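Protein (tenascin) (Gallus gallus, PDB 1QR4) is a tenascin fragment of two fibronectin type-III domains of the extracellular matrix, probably binding heparin and contactin in cell adhesion. Local coordinates at residues D8-L13 and I73-E78; Y37-V42 and F60-L65; T107-T112 and L154-D159; N161-S166 and P175-L180. All blocks are in the same frame, centred on the assembly; numbering follows the deposited sequence.

How the interactions relate
The chain begins in the first fibronectin type-III domain. Interaction 1 closes the long loop from D8-L13 to I73-E78 and joins the N-terminal strand to the four-stranded sheet. Interaction 2, Y37-V42 with F60-L65, falls within that loop and links the two sheets elsewhere. The two share a sheet: strands 36-42 and 70-78 are neighbours, and I73 packs on L39. The second domain follows in series. Interaction 3 closes the loop from T107-T112 to L154-D159. Interaction 4 then forms the hairpin N161-S166 with P175-L180. They meet where L180 packs on A111 and L154. Interactions 2 and 4 have centres about 31 Å apart and do not touch.

Interaction 1: D8-L13 and I73-E78; sequences DNPKDL and ISLVAE
P10 and L13 pack on L75 in a buried, apolar contact between the two sheets of a fibronectin type-III sandwich. Segment 8-13 leads into the edge strand 11-16 of the three-stranded sheet. Segment 73-78 belongs to strand 70-78, inside the four-stranded sheet. The touching parts run in roughly opposed directions, 152° apart. No hydrogen bond joins them.

L75 is the shared partner. L75 CD2 meets P10 CB at 3.9 Å. L75 CB lies 4.1 Å from L13 CD2. L75 CG stands anti to the backbone N (chi1 -173°); of its two methyls, CD2 is the one that meets the proline. L13 CG is also anti to its N (chi1 179°). L13 CD2 also lies 4.1 Å from I73 O. The proline ring extends the contact towards the end of the strand: P10 CG is 4.3 Å from A77 CB and 4.0 Å from A77 N.

W27 of strand 22-28 touches both L13 and L75. The polar backbone nearby has partners outside the two segments. P10 O accepts a bond from the hydroxyl of T87, and A77 N bonds to S84 OG, a residue of the putative heparin site.

The contact is one part of the domain's hydrophobic core. Apolar packing sets the start of strand 11-16 against the other sheet, with no hydrogen bond between the segments.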
loop_
_atom_site.group_PDB
_atom_site.type_symbol
_atom_site.label_atom_id
_atom_site.label_comp_id
_atom_site.label_asym_id
_atom_site.label_seq_id
_atom_site.Cartn_x
_atom_site.Cartn_y
_atom_site.Cartn_z
ATOM N N ASP A 8 5.501 24.504 23.212
ATOM C CA ASP A 8 4.344 24.362 22.281
ATOM C C ASP A 8 4.608 23.151 21.390
ATOM O O ASP A 8 5.692 23.034 20.820
ATOM C CB ASP A 8 4.225 25.630 21.426
ATOM C CG ASP A 8 2.956 25.669 20.598
ATOM O OD1 ASP A 8 1.864 25.422 21.151
ATOM O OD2 ASP A 8 3.049 25.966 19.393
ATOM N N ASN A 9 3.647 22.236 21.283
ATOM C CA ASN A 9 3.841 21.052 20.441
ATOM C C ASN A 9 3.261 21.210 19.030
ATOM O O ASN A 9 2.461 22.112 18.777
ATOM C CB ASN A 9 3.247 19.809 21.111
ATOM C CG ASN A 9 1.737 19.812 21.126
ATOM O OD1 ASN A 9 1.096 20.856 21.013
ATOM N ND2 ASN A 9 1.157 18.635 21.273
ATOM N N PRO A 10 3.704 20.366 18.082
ATOM C CA PRO A 10 3.216 20.420 16.704
ATOM C C PRO A 10 1.757 20.022 16.719
ATOM O O PRO A 10 1.414 18.976 17.252
ATOM C CB PRO A 10 4.042 19.336 16.016
ATOM C CG PRO A 10 5.317 19.347 16.779
ATOM C CD PRO A 10 4.820 19.415 18.197
ATOM N N LYS A 11 0.892 20.845 16.148
ATOM C CA LYS A 11 -0.525 20.508 16.137
ATOM C C LYS A 11 -0.974 19.818 14.852
ATOM O O LYS A 11 -0.244 19.764 13.865
ATOM C CB LYS A 11 -1.371 21.756 16.384
ATOM C CG LYS A 11 -0.972 22.520 17.635
ATOM C CD LYS A 11 -1.962 23.630 17.985
ATOM C CE LYS A 11 -3.138 23.105 18.806
ATOM N NZ LYS A 11 -2.696 22.526 20.108
ATOM N N ASP A 12 -2.185 19.280 14.900
ATOM C CA ASP A 12 -2.828 18.581 13.796
ATOM C C ASP A 12 -1.984 17.705 12.893
ATOM O O ASP A 12 -1.878 17.946 11.694
ATOM C CB ASP A 12 -3.682 19.548 12.976
ATOM C CG ASP A 12 -4.806 20.157 13.797
ATOM O OD1 ASP A 12 -5.821 19.462 14.029
ATOM O OD2 ASP A 12 -4.660 21.319 14.237
ATOM N N LEU A 13 -1.403 16.671 13.486
ATOM C CA LEU A 13 -0.598 15.712 12.755
ATOM C C LEU A 13 -1.539 14.708 12.094
ATOM O O LEU A 13 -2.266 13.978 12.770
ATOM C CB LEU A 13 0.348 14.990 13.709
ATOM C CG LEU A 13 1.275 13.912 13.119
ATOM C CD1 LEU A 13 2.219 14.536 12.085
ATOM C CD2 LEU A 13 2.088 13.237 14.235
ATOM N N ILE A 73 2.976 6.858 14.998
ATOM C CA ILE A 73 3.842 7.957 14.599
ATOM C C ILE A 73 3.722 9.113 15.573
ATOM O O ILE A 73 2.620 9.532 15.917
ATOM C CB ILE A 73 3.500 8.469 13.163
ATOM C CG1 ILE A 73 3.608 7.325 12.153
ATOM C CG2 ILE A 73 4.487 9.566 12.737
ATOM C CD1 ILE A 73 2.938 7.592 10.817
ATOM N N SER A 74 4.868 9.616 16.020
ATOM C CA SER A 74 4.913 10.757 16.924
ATOM C C SER A 74 5.967 11.783 16.517
ATOM O O SER A 74 7.114 11.462 16.206
ATOM C CB SER A 74 5.113 10.324 18.384
ATOM O OG SER A 74 6.283 9.546 18.544
ATOM N N LEU A 75 5.539 13.032 16.521
ATOM C CA LEU A 75 6.384 14.149 16.160
ATOM C C LEU A 75 6.553 15.044 17.374
ATOM O O LEU A 75 5.621 15.233 18.157
ATOM C CB LEU A 75 5.726 14.941 15.036
ATOM C CG LEU A 75 6.580 16.038 14.443
ATOM C CD1 LEU A 75 7.763 15.432 13.725
ATOM C CD2 LEU A 75 5.738 16.818 13.506
ATOM N N VAL A 76 7.733 15.633 17.493
ATOM C CA VAL A 76 8.052 16.504 18.603
ATOM C C VAL A 76 9.010 17.609 18.168
ATOM O O VAL A 76 9.907 17.381 17.358
ATOM C CB VAL A 76 8.694 15.694 19.754
ATOM C CG1 VAL A 76 9.841 14.859 19.238
ATOM C CG2 VAL A 76 9.187 16.617 20.843
ATOM N N ALA A 77 8.798 18.813 18.697
ATOM C CA ALA A 77 9.659 19.949 18.397
ATOM C C ALA A 77 10.797 20.034 19.436
ATOM O O ALA A 77 10.546 20.135 20.634
ATOM C CB ALA A 77 8.831 21.249 18.371
ATOM N N GLU A 78 12.036 19.892 18.974
ATOM C CA GLU A 78 13.204 19.968 19.840
ATOM C C GLU A 78 13.629 21.430 19.854
ATOM O O GLU A 78 14.112 21.954 18.846
ATOM C CB GLU A 78 14.342 19.089 19.311
ATOM C CG GLU A 78 14.020 17.589 19.258
ATOM C CD GLU A 78 15.226 16.707 18.878
ATOM O OE1 GLU A 78 16.320 17.241 18.587
ATOM O OE2 GLU A 78 15.089 15.464 18.878
#

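Interaction 2: Y37-V42 and F60-L65; sequences YRLTYV and FILRGL
The Y41 ring receives L62 from the facing sheet and L65 from the loop that follows its strand. L62 CD2 stands over one face, 4.1 Å above the plane and offset toward the rim. L62 CD1 approaches Y41 CE1 to 3.6 Å. L65 CD2 comes obliquely to the ring and lies 3.7 Å from Y41 CE2. The F60 ring has L62 CD1 at its edge, in plane. L39 CD2 reaches F60 CE1 obliquely at 3.8 Å.

L62 thus sits between two aromatic rings, with CD1 near both. L65 starts from a CB that does not point at the tyrosine, but the end of its side chain comes nearer. L39 CD2 also meets L62 CD1 at 4.2 Å, which joins the two leucines in the buried part. No hydrogen bond crosses the contact.

The two strands are in different sheets of the sandwich. Their axes pass 10.7 Å apart at an angle of 34°, so the strands run roughly parallel and face each other through side chains. Strand 36-42 lies between strands 48-53 and 70-78. L39 also touches I73 and I53 in these neighbours. Strand 59-63 is the edge of the three-stranded sheet, beside strand 22-28. There L23 touches L65. R38, of the putative heparin site, forms a salt bridge with E50.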
loop_
_atom_site.group_PDB
_atom_site.type_symbol
_atom_site.label_atom_id
_atom_site.label_comp_id
_atom_site.label_asym_id
_atom_site.label_seq_id
_atom_site.Cartn_x
_atom_site.Cartn_y
_atom_site.Cartn_z
ATOM N N TYR A 37 12.693 19.219 14.201
ATOM C CA TYR A 37 11.668 18.269 14.587
ATOM C C TYR A 37 12.303 16.896 14.658
ATOM O O TYR A 37 13.306 16.641 14.008
ATOM C CB TYR A 37 10.577 18.196 13.522
ATOM C CG TYR A 37 9.719 19.424 13.338
ATOM C CD1 TYR A 37 8.563 19.604 14.089
ATOM C CD2 TYR A 37 9.983 20.331 12.317
ATOM C CE1 TYR A 37 7.684 20.658 13.816
ATOM C CE2 TYR A 37 9.109 21.379 12.039
ATOM C CZ TYR A 37 7.961 21.532 12.791
ATOM O OH TYR A 37 7.083 22.554 12.501
ATOM N N ARG A 38 11.722 16.013 15.455
ATOM C CA ARG A 38 12.209 14.656 15.548
ATOM C C ARG A 38 10.979 13.802 15.341
ATOM O O ARG A 38 9.962 13.989 15.999
ATOM C CB ARG A 38 12.831 14.376 16.904
ATOM C CG ARG A 38 13.337 12.960 17.042
ATOM C CD ARG A 38 13.725 12.680 18.465
ATOM N NE ARG A 38 13.324 11.338 18.867
ATOM C CZ ARG A 38 13.957 10.604 19.778
ATOM N NH1 ARG A 38 15.038 11.077 20.395
ATOM N NH2 ARG A 38 13.517 9.381 20.058
ATOM N N LEU A 39 11.048 12.917 14.359
ATOM C CA LEU A 39 9.936 12.042 14.033
ATOM C C LEU A 39 10.338 10.644 14.392
ATOM O O LEU A 39 11.396 10.182 13.977
ATOM C CB LEU A 39 9.653 12.104 12.534
ATOM C CG LEU A 39 8.631 11.152 11.932
ATOM C CD1 LEU A 39 7.277 11.532 12.413
ATOM C CD2 LEU A 39 8.675 11.229 10.420
ATOM N N THR A 40 9.548 10.004 15.244
ATOM C CA THR A 40 9.812 8.621 15.618
ATOM C C THR A 40 8.563 7.854 15.234
ATOM O O THR A 40 7.467 8.409 15.199
ATOM C CB THR A 40 10.090 8.442 17.130
ATOM O OG1 THR A 40 9.018 9.011 17.885
ATOM C CG2 THR A 40 11.394 9.119 17.537
ATOM N N TYR A 41 8.745 6.602 14.861
ATOM C CA TYR A 41 7.629 5.755 14.482
ATOM C C TYR A 41 8.055 4.347 14.808
ATOM O O TYR A 41 9.175 3.948 14.492
ATOM C CB TYR A 41 7.309 5.884 12.985
ATOM C CG TYR A 41 8.440 5.527 12.033
ATOM C CD1 TYR A 41 9.352 6.493 11.613
ATOM C CD2 TYR A 41 8.563 4.236 11.512
ATOM C CE1 TYR A 41 10.352 6.188 10.695
ATOM C CE2 TYR A 41 9.559 3.916 10.593
ATOM C CZ TYR A 41 10.452 4.898 10.186
ATOM O OH TYR A 41 11.447 4.598 9.276
ATOM N N VAL A 42 7.187 3.603 15.478
ATOM C CA VAL A 42 7.543 2.244 15.836
ATOM C C VAL A 42 6.607 1.265 15.160
ATOM O O VAL A 42 5.452 1.586 14.896
ATOM C CB VAL A 42 7.579 2.042 17.396
ATOM C CG1 VAL A 42 7.976 3.334 18.088
ATOM C CG2 VAL A 42 6.261 1.544 17.928
ATOM N N PHE A 60 6.103 15.837 5.010
ATOM C CA PHE A 60 7.239 14.937 4.848
ATOM C C PHE A 60 6.698 13.572 4.493
ATOM O O PHE A 60 5.751 13.107 5.127
ATOM C CB PHE A 60 8.023 14.860 6.161
ATOM C CG PHE A 60 8.974 13.692 6.255
ATOM C CD1 PHE A 60 8.517 12.428 6.617
ATOM C CD2 PHE A 60 10.329 13.864 6.002
ATOM C CE1 PHE A 60 9.393 11.354 6.723
ATOM C CE2 PHE A 60 11.217 12.795 6.102
ATOM C CZ PHE A 60 10.748 11.538 6.462
ATOM N N ILE A 61 7.285 12.942 3.472
ATOM C CA ILE A 61 6.865 11.600 3.045
ATOM C C ILE A 61 7.703 10.557 3.755
ATOM O O ILE A 61 8.923 10.487 3.589
ATOM C CB ILE A 61 7.025 11.364 1.528
ATOM C CG1 ILE A 61 6.227 12.390 0.724
ATOM C CG2 ILE A 61 6.525 9.971 1.176
ATOM C CD1 ILE A 61 4.751 12.206 0.816
ATOM N N LEU A 62 7.039 9.769 4.581
ATOM C CA LEU A 62 7.706 8.720 5.322
ATOM C C LEU A 62 7.890 7.536 4.373
ATOM O O LEU A 62 6.951 7.118 3.701
ATOM C CB LEU A 62 6.846 8.349 6.517
ATOM C CG LEU A 62 7.478 7.485 7.590
ATOM C CD1 LEU A 62 8.904 7.924 7.893
ATOM C CD2 LEU A 62 6.597 7.611 8.808
ATOM N N ARG A 63 9.103 7.004 4.306
ATOM C CA ARG A 63 9.382 5.892 3.398
ATOM C C ARG A 63 10.154 4.729 4.025
ATOM O O ARG A 63 10.756 4.855 5.107
ATOM C CB ARG A 63 10.171 6.413 2.187
ATOM C CG ARG A 63 9.406 7.373 1.274
ATOM C CD ARG A 63 10.348 8.065 0.301
ATOM N NE ARG A 63 11.219 9.028 0.975
ATOM C CZ ARG A 63 11.224 10.338 0.738
ATOM N NH1 ARG A 63 10.406 10.857 -0.169
ATOM N NH2 ARG A 63 12.028 11.136 1.432
ATOM N N GLY A 64 10.150 3.602 3.318
ATOM C CA GLY A 64 10.870 2.429 3.783
ATOM C C GLY A 64 10.096 1.576 4.757
ATOM O O GLY A 64 10.668 0.800 5.516
ATOM N N LEU A 65 8.777 1.686 4.685
ATOM C CA LEU A 65 7.896 0.946 5.568
ATOM C C LEU A 65 7.485 -0.408 4.973
ATOM O O LEU A 65 7.769 -0.693 3.811
ATOM C CB LEU A 65 6.656 1.807 5.859
ATOM C CG LEU A 65 6.910 3.273 6.229
ATOM C CD1 LEU A 65 5.592 3.954 6.537
ATOM C CD2 LEU A 65 7.858 3.365 7.406
#

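Interaction 3: T107-T112 and L154-D159; sequences TENSAT and LVPGVD
N109 and L154 form the centre of this contact, where a turn before strand 111-115 meets the loop after strand 148-151. L154 N donates to N109 O over 2.9 Å, with an N-H...O angle of 151°. The donor is tilted 33° from the carbonyl plane.

N109 CG lies beside its backbone N and anti to the carbonyl carbon (chi1 -77°). This puts N109 CG 3.3 Å from L154 O. N109 ND2 is also near that oxygen, but the angle is too poor for a hydrogen bond. N109 CA makes a CA-H...O contact with L154 O instead. N109 OD1 is 3.9 Å from P156 CG. The carbonyl O of E108 lies against the proline ring, nearest CG and CA; E108 CB is farther, 4.2 Å from P156 CG. The buried L154 side chain has its CB by N109 O and its CD2 by A111 N, 4.3 Å from A111 CB.

V155 N bonds to the hydroxyl of Y160, consistent with the tyrosine corner of Greek-key sandwiches. A111 pairs through its backbone with L151 of strand 148-151. L154 packs on Y129 of strand 124-131. Both A111 and L154 touch L180 of strand 171-181, so this loop contact borders the domain core.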
loop_
_atom_site.group_PDB
_atom_site.type_symbol
_atom_site.label_atom_id
_atom_site.label_comp_id
_atom_site.label_asym_id
_atom_site.label_seq_id
_atom_site.Cartn_x
_atom_site.Cartn_y
_atom_site.Cartn_z
ATOM N N THR A 107 -5.506 -20.903 -24.681
ATOM C CA THR A 107 -6.327 -21.710 -25.571
ATOM C C THR A 107 -7.301 -20.791 -26.261
ATOM O O THR A 107 -7.229 -19.574 -26.120
ATOM C CB THR A 107 -7.108 -22.795 -24.776
ATOM O OG1 THR A 107 -6.177 -23.622 -24.072
ATOM C CG2 THR A 107 -7.935 -23.694 -25.696
ATOM N N GLU A 108 -8.183 -21.384 -27.048
ATOM C CA GLU A 108 -9.193 -20.644 -27.758
ATOM C C GLU A 108 -10.254 -20.181 -26.744
ATOM O O GLU A 108 -10.911 -19.161 -26.962
ATOM C CB GLU A 108 -9.806 -21.529 -28.867
ATOM C CG GLU A 108 -8.766 -22.326 -29.706
ATOM C CD GLU A 108 -8.946 -22.196 -31.230
ATOM O OE1 GLU A 108 -10.069 -22.407 -31.733
ATOM O OE2 GLU A 108 -7.953 -21.898 -31.931
ATOM N N ASN A 109 -10.333 -20.867 -25.596
ATOM C CA ASN A 109 -11.330 -20.548 -24.560
ATOM C C ASN A 109 -10.911 -20.477 -23.089
ATOM O O ASN A 109 -11.731 -20.132 -22.232
ATOM C CB ASN A 109 -12.516 -21.512 -24.670
ATOM C CG ASN A 109 -13.441 -21.164 -25.812
ATOM O OD1 ASN A 109 -13.143 -21.434 -26.975
ATOM N ND2 ASN A 109 -14.565 -20.541 -25.489
ATOM N N SER A 110 -9.653 -20.777 -22.784
ATOM C CA SER A 110 -9.220 -20.742 -21.393
ATOM C C SER A 110 -7.741 -20.451 -21.189
ATOM O O SER A 110 -6.901 -20.837 -22.006
ATOM C CB SER A 110 -9.548 -22.069 -20.726
ATOM O OG SER A 110 -8.846 -23.120 -21.366
ATOM N N ALA A 111 -7.427 -19.832 -20.051
ATOM C CA ALA A 111 -6.049 -19.490 -19.721
ATOM C C ALA A 111 -5.774 -19.556 -18.232
ATOM O O ALA A 111 -6.624 -19.216 -17.409
ATOM C CB ALA A 111 -5.704 -18.108 -20.246
ATOM N N THR A 112 -4.570 -19.998 -17.898
ATOM C CA THR A 112 -4.150 -20.105 -16.518
ATOM C C THR A 112 -3.333 -18.871 -16.145
ATOM O O THR A 112 -2.178 -18.732 -16.563
ATOM C CB THR A 112 -3.288 -21.386 -16.278
ATOM O OG1 THR A 112 -4.104 -22.554 -16.429
ATOM C CG2 THR A 112 -2.667 -21.394 -14.872
ATOM N N LEU A 154 -13.633 -17.895 -22.259
ATOM C CA LEU A 154 -12.896 -16.870 -22.975
ATOM C C LEU A 154 -13.112 -16.922 -24.496
ATOM O O LEU A 154 -12.958 -17.976 -25.133
ATOM C CB LEU A 154 -11.413 -16.981 -22.642
ATOM C CG LEU A 154 -10.913 -16.039 -21.554
ATOM C CD1 LEU A 154 -11.944 -15.865 -20.447
ATOM C CD2 LEU A 154 -9.596 -16.565 -21.018
ATOM N N VAL A 155 -13.508 -15.781 -25.063
ATOM C CA VAL A 155 -13.733 -15.653 -26.501
ATOM C C VAL A 155 -12.416 -15.807 -27.256
ATOM O O VAL A 155 -11.401 -15.229 -26.875
ATOM C CB VAL A 155 -14.346 -14.286 -26.844
ATOM C CG1 VAL A 155 -14.262 -14.018 -28.348
ATOM C CG2 VAL A 155 -15.789 -14.243 -26.376
ATOM N N PRO A 156 -12.413 -16.606 -28.332
ATOM C CA PRO A 156 -11.188 -16.801 -29.106
ATOM C C PRO A 156 -10.745 -15.494 -29.753
ATOM O O PRO A 156 -11.578 -14.650 -30.106
ATOM C CB PRO A 156 -11.610 -17.821 -30.167
ATOM C CG PRO A 156 -12.742 -18.554 -29.521
ATOM C CD PRO A 156 -13.505 -17.432 -28.872
ATOM N N GLY A 157 -9.430 -15.321 -29.855
ATOM C CA GLY A 157 -8.869 -14.135 -30.468
ATOM C C GLY A 157 -9.410 -12.807 -29.980
ATOM O O GLY A 157 -10.320 -12.224 -30.578
ATOM N N VAL A 158 -8.871 -12.349 -28.862
ATOM C CA VAL A 158 -9.247 -11.074 -28.277
ATOM C C VAL A 158 -8.315 -10.821 -27.115
ATOM O O VAL A 158 -7.947 -11.748 -26.396
ATOM C CB VAL A 158 -10.739 -11.027 -27.838
ATOM C CG1 VAL A 158 -11.150 -12.330 -27.232
ATOM C CG2 VAL A 158 -10.979 -9.899 -26.836
ATOM N N ASP A 159 -7.832 -9.585 -27.025
ATOM C CA ASP A 159 -6.931 -9.181 -25.954
ATOM C C ASP A 159 -7.727 -8.834 -24.703
ATOM O O ASP A 159 -8.676 -8.036 -24.750
ATOM C CB ASP A 159 -6.070 -7.999 -26.391
ATOM C CG ASP A 159 -4.837 -8.424 -27.172
ATOM O OD1 ASP A 159 -4.277 -9.511 -26.890
ATOM O OD2 ASP A 159 -4.415 -7.654 -28.058
#

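Interaction 4: N161-S166 and P175-L180; sequences NVNIIS and PISGIL
I164 and I176 face each other in an antiparallel beta hairpin, built from strands 159-168 and 171-181 of the second fibronectin type-III domain. The axes of the two strand segments pass 4.7 Å apart.

Four backbone hydrogen bonds hold the strands together. V162 and G178 form one hydrogen-bonded pair, and I164 and I176 the next. V162 N donates to G178 O over 2.9 Å, nearly along the C=O axis. I164 N donates to I176 O at 3.0 Å. N163 with S177, and N161 with I179, are non-hydrogen-bonded pairs.

The tight side carries V162, I164, I176 and L180. I164 CB meets I176 CG1 at 4.0 Å. V162 CG2 touches L180 CB at 4.1 Å, approaching from beside its own backbone N (V162 CG2 is anti to the carbonyl carbon). G178 adds no side chain on this face. Across the sandwich, V162 meets I101 and F103, I164 meets I101, V113 and W115, and L180 meets F103. I176 touches P98 in a loop.

The other face is more polar and more open to solvent, with N161, N163, S177 and I179. S177 and I179 are exposed. N163 ND2 lies beside S177 CB. The nearest atoms of N161 and I179 are OD1 and CD1, 4.0 Å apart, and their side chains cross obliquely. I179 and N161 also lie against I132 in a loop.

At the hairpin's other end, I165 and P175 lie side by side and point the same way, with I165 CG1 3.4 Å from P175 CB.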
loop_
_atom_site.group_PDB
_atom_site.type_symbol
_atom_site.label_atom_id
_atom_site.label_comp_id
_atom_site.label_asym_id
_atom_site.label_seq_id
_atom_site.Cartn_x
_atom_site.Cartn_y
_atom_site.Cartn_z
ATOM N N ASN A 161 -7.732 -7.440 -20.711
ATOM C CA ASN A 161 -7.050 -6.672 -19.659
ATOM C C ASN A 161 -7.291 -7.452 -18.363
ATOM O O ASN A 161 -8.435 -7.658 -17.982
ATOM C CB ASN A 161 -7.661 -5.281 -19.541
ATOM C CG ASN A 161 -6.699 -4.174 -19.964
ATOM O OD1 ASN A 161 -5.482 -4.279 -19.792
ATOM N ND2 ASN A 161 -7.255 -3.085 -20.490
ATOM N N VAL A 162 -6.224 -7.912 -17.715
ATOM C CA VAL A 162 -6.358 -8.704 -16.498
ATOM C C VAL A 162 -5.664 -8.097 -15.313
ATOM O O VAL A 162 -4.444 -8.070 -15.253
ATOM C CB VAL A 162 -5.797 -10.134 -16.672
ATOM C CG1 VAL A 162 -5.814 -10.892 -15.341
ATOM C CG2 VAL A 162 -6.606 -10.884 -17.713
ATOM N N ASN A 163 -6.475 -7.729 -14.326
ATOM C CA ASN A 163 -6.023 -7.112 -13.088
ATOM C C ASN A 163 -6.147 -8.079 -11.924
ATOM O O ASN A 163 -7.083 -8.876 -11.853
ATOM C CB ASN A 163 -6.877 -5.889 -12.791
ATOM C CG ASN A 163 -6.989 -4.948 -13.982
ATOM O OD1 ASN A 163 -8.041 -4.849 -14.616
ATOM N ND2 ASN A 163 -5.907 -4.236 -14.280
ATOM N N ILE A 164 -5.193 -8.001 -11.012
ATOM C CA ILE A 164 -5.184 -8.838 -9.818
ATOM C C ILE A 164 -4.932 -7.924 -8.616
ATOM O O ILE A 164 -4.041 -7.065 -8.650
ATOM C CB ILE A 164 -4.101 -9.917 -9.900
ATOM C CG1 ILE A 164 -4.361 -10.802 -11.125
ATOM C CG2 ILE A 164 -4.097 -10.758 -8.624
ATOM C CD1 ILE A 164 -3.289 -11.844 -11.376
ATOM N N ILE A 165 -5.744 -8.089 -7.572
ATOM C CA ILE A 165 -5.642 -7.266 -6.368
ATOM C C ILE A 165 -5.603 -8.137 -5.134
ATOM O O ILE A 165 -6.294 -9.150 -5.086
ATOM C CB ILE A 165 -6.880 -6.357 -6.259
ATOM C CG1 ILE A 165 -6.788 -5.218 -7.261
ATOM C CG2 ILE A 165 -7.037 -5.800 -4.869
ATOM C CD1 ILE A 165 -8.036 -4.367 -7.332
ATOM N N SER A 166 -4.784 -7.758 -4.153
ATOM C CA SER A 166 -4.703 -8.494 -2.882
ATOM C C SER A 166 -5.753 -7.928 -1.932
ATOM O O SER A 166 -6.022 -6.716 -1.939
ATOM C CB SER A 166 -3.354 -8.306 -2.206
ATOM O OG SER A 166 -2.305 -8.730 -3.034
ATOM N N PRO A 175 -3.678 -2.761 -7.876
ATOM C CA PRO A 175 -3.672 -3.901 -8.792
ATOM C C PRO A 175 -2.468 -3.908 -9.703
ATOM O O PRO A 175 -1.780 -2.889 -9.850
ATOM C CB PRO A 175 -4.916 -3.651 -9.620
ATOM C CG PRO A 175 -4.866 -2.163 -9.788
ATOM C CD PRO A 175 -4.496 -1.657 -8.410
ATOM N N ILE A 176 -2.196 -5.078 -10.273
ATOM C CA ILE A 176 -1.135 -5.262 -11.262
ATOM C C ILE A 176 -1.929 -5.799 -12.438
ATOM O O ILE A 176 -2.992 -6.396 -12.248
ATOM C CB ILE A 176 -0.127 -6.341 -10.864
ATOM C CG1 ILE A 176 -0.858 -7.637 -10.541
ATOM C CG2 ILE A 176 0.709 -5.881 -9.706
ATOM C CD1 ILE A 176 0.062 -8.773 -10.254
ATOM N N SER A 177 -1.466 -5.569 -13.653
ATOM C CA SER A 177 -2.214 -6.108 -14.763
ATOM C C SER A 177 -1.353 -6.583 -15.902
ATOM O O SER A 177 -0.155 -6.337 -15.945
ATOM C CB SER A 177 -3.253 -5.109 -15.251
ATOM O OG SER A 177 -2.636 -3.997 -15.858
ATOM N N GLY A 178 -1.988 -7.313 -16.806
ATOM C CA GLY A 178 -1.308 -7.821 -17.971
ATOM C C GLY A 178 -2.338 -8.048 -19.050
ATOM O O GLY A 178 -3.542 -8.041 -18.785
ATOM N N ILE A 179 -1.870 -8.188 -20.284
ATOM C CA ILE A 179 -2.758 -8.442 -21.414
ATOM C C ILE A 179 -2.813 -9.943 -21.661
ATOM O O ILE A 179 -1.781 -10.621 -21.652
ATOM C CB ILE A 179 -2.249 -7.798 -22.720
ATOM C CG1 ILE A 179 -2.079 -6.276 -22.566
ATOM C CG2 ILE A 179 -3.204 -8.152 -23.858
ATOM C CD1 ILE A 179 -3.315 -5.451 -22.919
ATOM N N LEU A 180 -4.018 -10.463 -21.841
ATOM C CA LEU A 180 -4.186 -11.875 -22.127
ATOM C C LEU A 180 -4.733 -12.014 -23.540
ATOM O O LEU A 180 -5.820 -11.511 -23.845
ATOM C CB LEU A 180 -5.151 -12.534 -21.153
ATOM C CG LEU A 180 -5.378 -14.005 -21.510
ATOM C CD1 LEU A 180 -4.069 -14.779 -21.367
ATOM C CD2 LEU A 180 -6.466 -14.593 -20.635
#